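Local structure of iron transport multicopper oxidase FET3 (Saccharomyces cerevisiae, 1ZPU) at residues 409-421 against 439-451. The protein oxidises ferrous to ferric iron with molecular oxygen, using four copper ions, so that the permease FTR1 can carry the iron into the cell. Sequence-based numbering, arbitrary orientation.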
loop_
_atom_site.group_PDB
_atom_site.type_symbol
_atom_site.label_atom_id
_atom_site.label_comp_id
_atom_site.label_asym_id
_atom_site.label_seq_id
_atom_site.Cartn_x
_atom_site.Cartn_y
_atom_site.Cartn_z
ATOM N N THR A 409 -20.353 3.026 7.470
ATOM C CA THR A 409 -20.730 1.851 6.695
ATOM C C THR A 409 -22.201 1.903 6.321
ATOM O O THR A 409 -23.046 2.237 7.151
ATOM C CB THR A 409 -20.380 0.532 7.427
ATOM O OG1 THR A 409 -18.961 0.309 7.341
ATOM C CG2 THR A 409 -21.103 -0.669 6.807
ATOM N N TYR A 410 -22.479 1.611 5.053
ATOM C CA TYR A 410 -23.844 1.413 4.575
ATOM C C TYR A 410 -24.051 -0.071 4.277
ATOM O O TYR A 410 -23.693 -0.563 3.205
ATOM C CB TYR A 410 -24.158 2.303 3.361
ATOM C CG TYR A 410 -24.146 3.785 3.689
ATOM C CD1 TYR A 410 -23.049 4.585 3.353
ATOM C CD2 TYR A 410 -25.215 4.386 4.366
ATOM C CE1 TYR A 410 -23.022 5.944 3.670
ATOM C CE2 TYR A 410 -25.191 5.746 4.684
ATOM C CZ TYR A 410 -24.093 6.513 4.334
ATOM O OH TYR A 410 -24.052 7.844 4.652
ATOM N N ASP A 411 -24.631 -0.771 5.254
ATOM C CA ASP A 411 -24.700 -2.232 5.264
ATOM C C ASP A 411 -25.821 -2.761 4.401
ATOM O O ASP A 411 -26.998 -2.538 4.701
ATOM C CB ASP A 411 -24.889 -2.750 6.692
ATOM C CG ASP A 411 -24.353 -4.166 6.872
ATOM O OD1 ASP A 411 -24.463 -4.712 7.995
ATOM O OD2 ASP A 411 -23.807 -4.732 5.895
ATOM N N ASP A 412 -25.459 -3.482 3.343
ATOM C CA ASP A 412 -26.449 -3.936 2.377
ATOM C C ASP A 412 -27.267 -5.106 2.910
ATOM O O ASP A 412 -28.379 -5.369 2.428
ATOM C CB ASP A 412 -25.799 -4.237 1.019
ATOM C CG ASP A 412 -25.483 -5.694 0.824
ATOM O OD1 ASP A 412 -24.466 -6.168 1.374
ATOM O OD2 ASP A 412 -26.246 -6.362 0.094
ATOM N N ALA A 413 -26.715 -5.780 3.918
ATOM C CA ALA A 413 -27.425 -6.834 4.647
ATOM C C ALA A 413 -28.608 -6.274 5.431
ATOM O O ALA A 413 -29.592 -6.981 5.649
ATOM C CB ALA A 413 -26.492 -7.557 5.572
ATOM N N LEU A 414 -28.506 -5.013 5.855
ATOM C CA LEU A 414 -29.631 -4.302 6.481
ATOM C C LEU A 414 -30.500 -3.595 5.438
ATOM O O LEU A 414 -31.477 -2.929 5.781
ATOM C CB LEU A 414 -29.133 -3.303 7.535
ATOM C CG LEU A 414 -28.279 -3.853 8.689
ATOM C CD1 LEU A 414 -27.485 -2.739 9.383
ATOM C CD2 LEU A 414 -29.140 -4.632 9.695
ATOM N N GLY A 415 -30.137 -3.743 4.165
ATOM C CA GLY A 415 -30.942 -3.215 3.066
ATOM C C GLY A 415 -30.531 -1.843 2.573
ATOM O O GLY A 415 -31.227 -1.245 1.761
ATOM N N GLU A 416 -29.394 -1.344 3.048
ATOM C CA GLU A 416 -28.944 -0.002 2.682
ATOM C C GLU A 416 -28.233 0.005 1.339
ATOM O O GLU A 416 -27.562 -0.963 0.976
ATOM C CB GLU A 416 -28.037 0.576 3.758
ATOM C CG GLU A 416 -28.689 0.662 5.110
ATOM C CD GLU A 416 -27.756 1.208 6.163
ATOM O OE1 GLU A 416 -28.124 2.232 6.775
ATOM O OE2 GLU A 416 -26.663 0.636 6.373
ATOM N N VAL A 417 -28.403 1.108 0.617
ATOM C CA VAL A 417 -27.790 1.321 -0.692
ATOM C C VAL A 417 -26.547 2.219 -0.575
ATOM O O VAL A 417 -26.323 2.835 0.473
ATOM C CB VAL A 417 -28.800 1.953 -1.712
ATOM C CG1 VAL A 417 -29.728 0.896 -2.288
ATOM C CG2 VAL A 417 -29.582 3.105 -1.081
ATOM N N PRO A 418 -25.730 2.284 -1.644
ATOM C CA PRO A 418 -24.569 3.182 -1.694
ATOM C C PRO A 418 -24.928 4.669 -1.626
ATOM O O PRO A 418 -25.917 5.087 -2.215
ATOM C CB PRO A 418 -23.950 2.866 -3.062
ATOM C CG PRO A 418 -24.443 1.500 -3.403
ATOM C CD PRO A 418 -25.832 1.465 -2.868
ATOM N N HIS A 419 -24.118 5.445 -0.912
ATOM C CA HIS A 419 -24.284 6.891 -0.839
ATOM C C HIS A 419 -23.013 7.614 -1.249
ATOM O O HIS A 419 -21.929 7.322 -0.741
ATOM C CB HIS A 419 -24.752 7.310 0.549
ATOM C CG HIS A 419 -26.148 6.876 0.848
ATOM N ND1 HIS A 419 -26.438 5.667 1.443
ATOM C CD2 HIS A 419 -27.337 7.458 0.575
ATOM C CE1 HIS A 419 -27.749 5.536 1.552
ATOM N NE2 HIS A 419 -28.317 6.608 1.030
ATOM N N SER A 420 -23.150 8.531 -2.199
ATOM C CA SER A 420 -22.019 9.319 -2.677
ATOM C C SER A 420 -21.782 10.528 -1.777
ATOM O O SER A 420 -22.667 10.928 -1.008
ATOM C CB SER A 420 -22.267 9.790 -4.107
ATOM O OG SER A 420 -22.119 8.730 -5.025
ATOM N N PHE A 421 -20.585 11.101 -1.868
ATOM C CA PHE A 421 -20.322 12.394 -1.261
ATOM C C PHE A 421 -21.143 13.426 -1.990
ATOM O O PHE A 421 -21.186 13.424 -3.218
ATOM C CB PHE A 421 -18.845 12.758 -1.376
ATOM C CG PHE A 421 -18.526 14.147 -0.906
ATOM C CD1 PHE A 421 -18.622 14.483 0.443
ATOM C CD2 PHE A 421 -18.127 15.127 -1.813
ATOM C CE1 PHE A 421 -18.328 15.773 0.879
ATOM C CE2 PHE A 421 -17.830 16.414 -1.386
ATOM C CZ PHE A 421 -17.928 16.738 -0.036
ATOM N N LEU A 439 -5.882 4.756 3.200
ATOM C CA LEU A 439 -7.158 5.035 3.837
ATOM C C LEU A 439 -8.218 4.120 3.255
ATOM O O LEU A 439 -8.267 3.942 2.057
ATOM C CB LEU A 439 -7.551 6.492 3.576
ATOM C CG LEU A 439 -8.872 7.017 4.141
ATOM C CD1 LEU A 439 -8.722 7.464 5.602
ATOM C CD2 LEU A 439 -9.425 8.143 3.270
ATOM N N TYR A 440 -9.070 3.552 4.104
ATOM C CA TYR A 440 -10.156 2.702 3.640
ATOM C C TYR A 440 -11.488 3.453 3.476
ATOM O O TYR A 440 -11.823 4.315 4.288
ATOM C CB TYR A 440 -10.337 1.476 4.560
ATOM C CG TYR A 440 -10.829 1.734 5.987
ATOM C CD1 TYR A 440 -12.176 1.964 6.250
ATOM C CD2 TYR A 440 -9.956 1.704 7.064
ATOM C CE1 TYR A 440 -12.636 2.187 7.548
ATOM C CE2 TYR A 440 -10.395 1.906 8.352
ATOM C CZ TYR A 440 -11.741 2.154 8.596
ATOM O OH TYR A 440 -12.208 2.363 9.883
ATOM N N VAL A 441 -12.226 3.125 2.413
ATOM C CA VAL A 441 -13.661 3.399 2.348
ATOM C C VAL A 441 -14.402 2.251 2.982
ATOM O O VAL A 441 -14.029 1.081 2.798
ATOM C CB VAL A 441 -14.238 3.418 0.927
ATOM C CG1 VAL A 441 -14.871 4.761 0.616
ATOM C CG2 VAL A 441 -13.233 2.944 -0.111
ATOM N N ARG A 442 -15.480 2.579 3.684
ATOM C CA ARG A 442 -16.344 1.567 4.244
ATOM C C ARG A 442 -17.270 1.027 3.153
ATOM O O ARG A 442 -17.424 1.653 2.099
ATOM C CB ARG A 442 -17.104 2.126 5.454
ATOM C CG ARG A 442 -16.197 2.335 6.662
ATOM C CD ARG A 442 -16.907 2.989 7.829
ATOM N NE ARG A 442 -15.985 3.245 8.937
ATOM C CZ ARG A 442 -15.580 4.452 9.335
ATOM N NH1 ARG A 442 -16.010 5.551 8.730
ATOM N NH2 ARG A 442 -14.734 4.557 10.352
ATOM N N PRO A 443 -17.854 -0.165 3.379
ATOM C CA PRO A 443 -18.816 -0.729 2.431
ATOM C C PRO A 443 -19.878 0.266 1.964
ATOM O O PRO A 443 -20.561 0.895 2.787
ATOM C CB PRO A 443 -19.461 -1.856 3.236
ATOM C CG PRO A 443 -18.356 -2.324 4.101
ATOM C CD PRO A 443 -17.633 -1.078 4.517
ATOM N N GLN A 444 -19.984 0.405 0.646
ATOM C CA GLN A 444 -21.002 1.227 -0.003
ATOM C C GLN A 444 -20.965 2.695 0.435
ATOM O O GLN A 444 -21.957 3.410 0.321
ATOM C CB GLN A 444 -22.394 0.627 0.212
ATOM C CG GLN A 444 -22.538 -0.838 -0.199
ATOM C CD GLN A 444 -23.985 -1.219 -0.519
ATOM O OE1 GLN A 444 -24.294 -1.628 -1.642
ATOM N NE2 GLN A 444 -24.878 -1.068 0.461
ATOM N N SER A 445 -19.812 3.149 0.914
ATOM C CA SER A 445 -19.696 4.498 1.454
ATOM C C SER A 445 -18.836 5.414 0.583
ATOM O O SER A 445 -18.716 5.204 -0.618
ATOM C CB SER A 445 -19.187 4.451 2.895
ATOM O OG SER A 445 -19.565 5.628 3.581
ATOM N N ASN A 446 -18.259 6.444 1.192
ATOM C CA ASN A 446 -17.477 7.429 0.460
ATOM C C ASN A 446 -16.378 8.027 1.310
ATOM O O ASN A 446 -16.418 7.942 2.538
ATOM C CB ASN A 446 -18.381 8.543 -0.099
ATOM C CG ASN A 446 -19.215 9.232 0.979
ATOM O OD1 ASN A 446 -18.731 10.104 1.702
ATOM N ND2 ASN A 446 -20.475 8.851 1.077
ATOM N N PHE A 447 -15.388 8.613 0.651
ATOM C CA PHE A 447 -14.434 9.462 1.338
ATOM C C PHE A 447 -13.969 10.616 0.470
ATOM O O PHE A 447 -14.169 10.609 -0.750
ATOM C CB PHE A 447 -13.274 8.667 1.970
ATOM C CG PHE A 447 -12.248 8.116 0.998
ATOM C CD1 PHE A 447 -11.811 6.801 1.125
ATOM C CD2 PHE A 447 -11.664 8.908 0.016
ATOM C CE1 PHE A 447 -10.834 6.270 0.273
ATOM C CE2 PHE A 447 -10.699 8.385 -0.844
ATOM C CZ PHE A 447 -10.279 7.065 -0.708
ATOM N N VAL A 448 -13.392 11.625 1.116
ATOM C CA VAL A 448 -12.848 12.784 0.426
ATOM C C VAL A 448 -11.493 13.109 1.030
ATOM O O VAL A 448 -11.358 13.276 2.248
ATOM C CB VAL A 448 -13.778 14.019 0.508
ATOM C CG1 VAL A 448 -13.227 15.153 -0.329
ATOM C CG2 VAL A 448 -15.165 13.689 0.035
ATOM N N ILE A 449 -10.490 13.177 0.164
ATOM C CA ILE A 449 -9.139 13.523 0.568
ATOM C C ILE A 449 -8.668 14.728 -0.215
ATOM O O ILE A 449 -9.114 14.954 -1.338
ATOM C CB ILE A 449 -8.152 12.359 0.363
ATOM C CG1 ILE A 449 -8.163 11.889 -1.098
ATOM C CG2 ILE A 449 -8.484 11.221 1.295
ATOM C CD1 ILE A 449 -7.034 10.922 -1.440
ATOM N N ARG A 450 -7.773 15.502 0.394
ATOM C CA ARG A 450 -7.186 16.676 -0.241
ATOM C C ARG A 450 -5.683 16.728 -0.027
ATOM O O ARG A 450 -5.180 16.344 1.034
ATOM C CB ARG A 450 -7.821 17.958 0.294
ATOM C CG ARG A 450 -9.171 18.246 -0.287
ATOM C CD ARG A 450 -9.608 19.624 0.098
ATOM N NE ARG A 450 -11.058 19.672 0.194
ATOM C CZ ARG A 450 -11.748 20.669 0.727
ATOM N NH1 ARG A 450 -11.125 21.731 1.219
ATOM N NH2 ARG A 450 -13.066 20.599 0.768
ATOM N N PHE A 451 -4.980 17.210 -1.049
ATOM C CA PHE A 451 -3.532 17.404 -0.992
ATOM C C PHE A 451 -3.101 18.476 -1.985
ATOM O O PHE A 451 -3.814 18.752 -2.942
ATOM C CB PHE A 451 -2.777 16.085 -1.248
ATOM C CG PHE A 451 -2.893 15.569 -2.663
ATOM C CD1 PHE A 451 -1.874 15.788 -3.580
ATOM C CD2 PHE A 451 -4.010 14.852 -3.070
ATOM C CE1 PHE A 451 -1.976 15.308 -4.875
ATOM C CE2 PHE A 451 -4.112 14.364 -4.358
ATOM C CZ PHE A 451 -3.098 14.590 -5.261
#
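In the third plastocyanin-like domain of this multicopper oxidase, a type II beta turn, Arg442 to Ser445, links strands 438-441 and 446-452 of the two sheets and packs against the loop 409-421. Pro443 suits the turn's second position, and its O accepts Tyr410 N at 3.1 Å. The third position needs a positive phi, which glutamine adopts less readily than glycine or asparagine, but the long amide of Gln444, extended beyond CG, is what meets the loop. Both carbonyls gripped by Gln444 NE2 lie close to the Gln444 amide plane: Glu416 O at 2.7 Å and Tyr410 O at 3.0 Å, each approached from above its own carbonyl plane. A leucine here would probably leave these two carbonyls without their shared donor and loosen the loop's hold on the turn. The Gln444 backbone adds a bond, its O taking His419 N at 3.2 Å, while Pro418 lays CG and CD against Gln444 OE1. Farther along, Asn446 turns CG between its backbone N and carbonyl carbon (chi1 56°), from where ND2 reaches His419 O at 2.8 Å; its OD1 is held by Gln405. Beta-branched Val448 ends the contact with a CH-pi interaction, CG2 standing 3.6 Å from the centroid of the Phe421 ring, over its face.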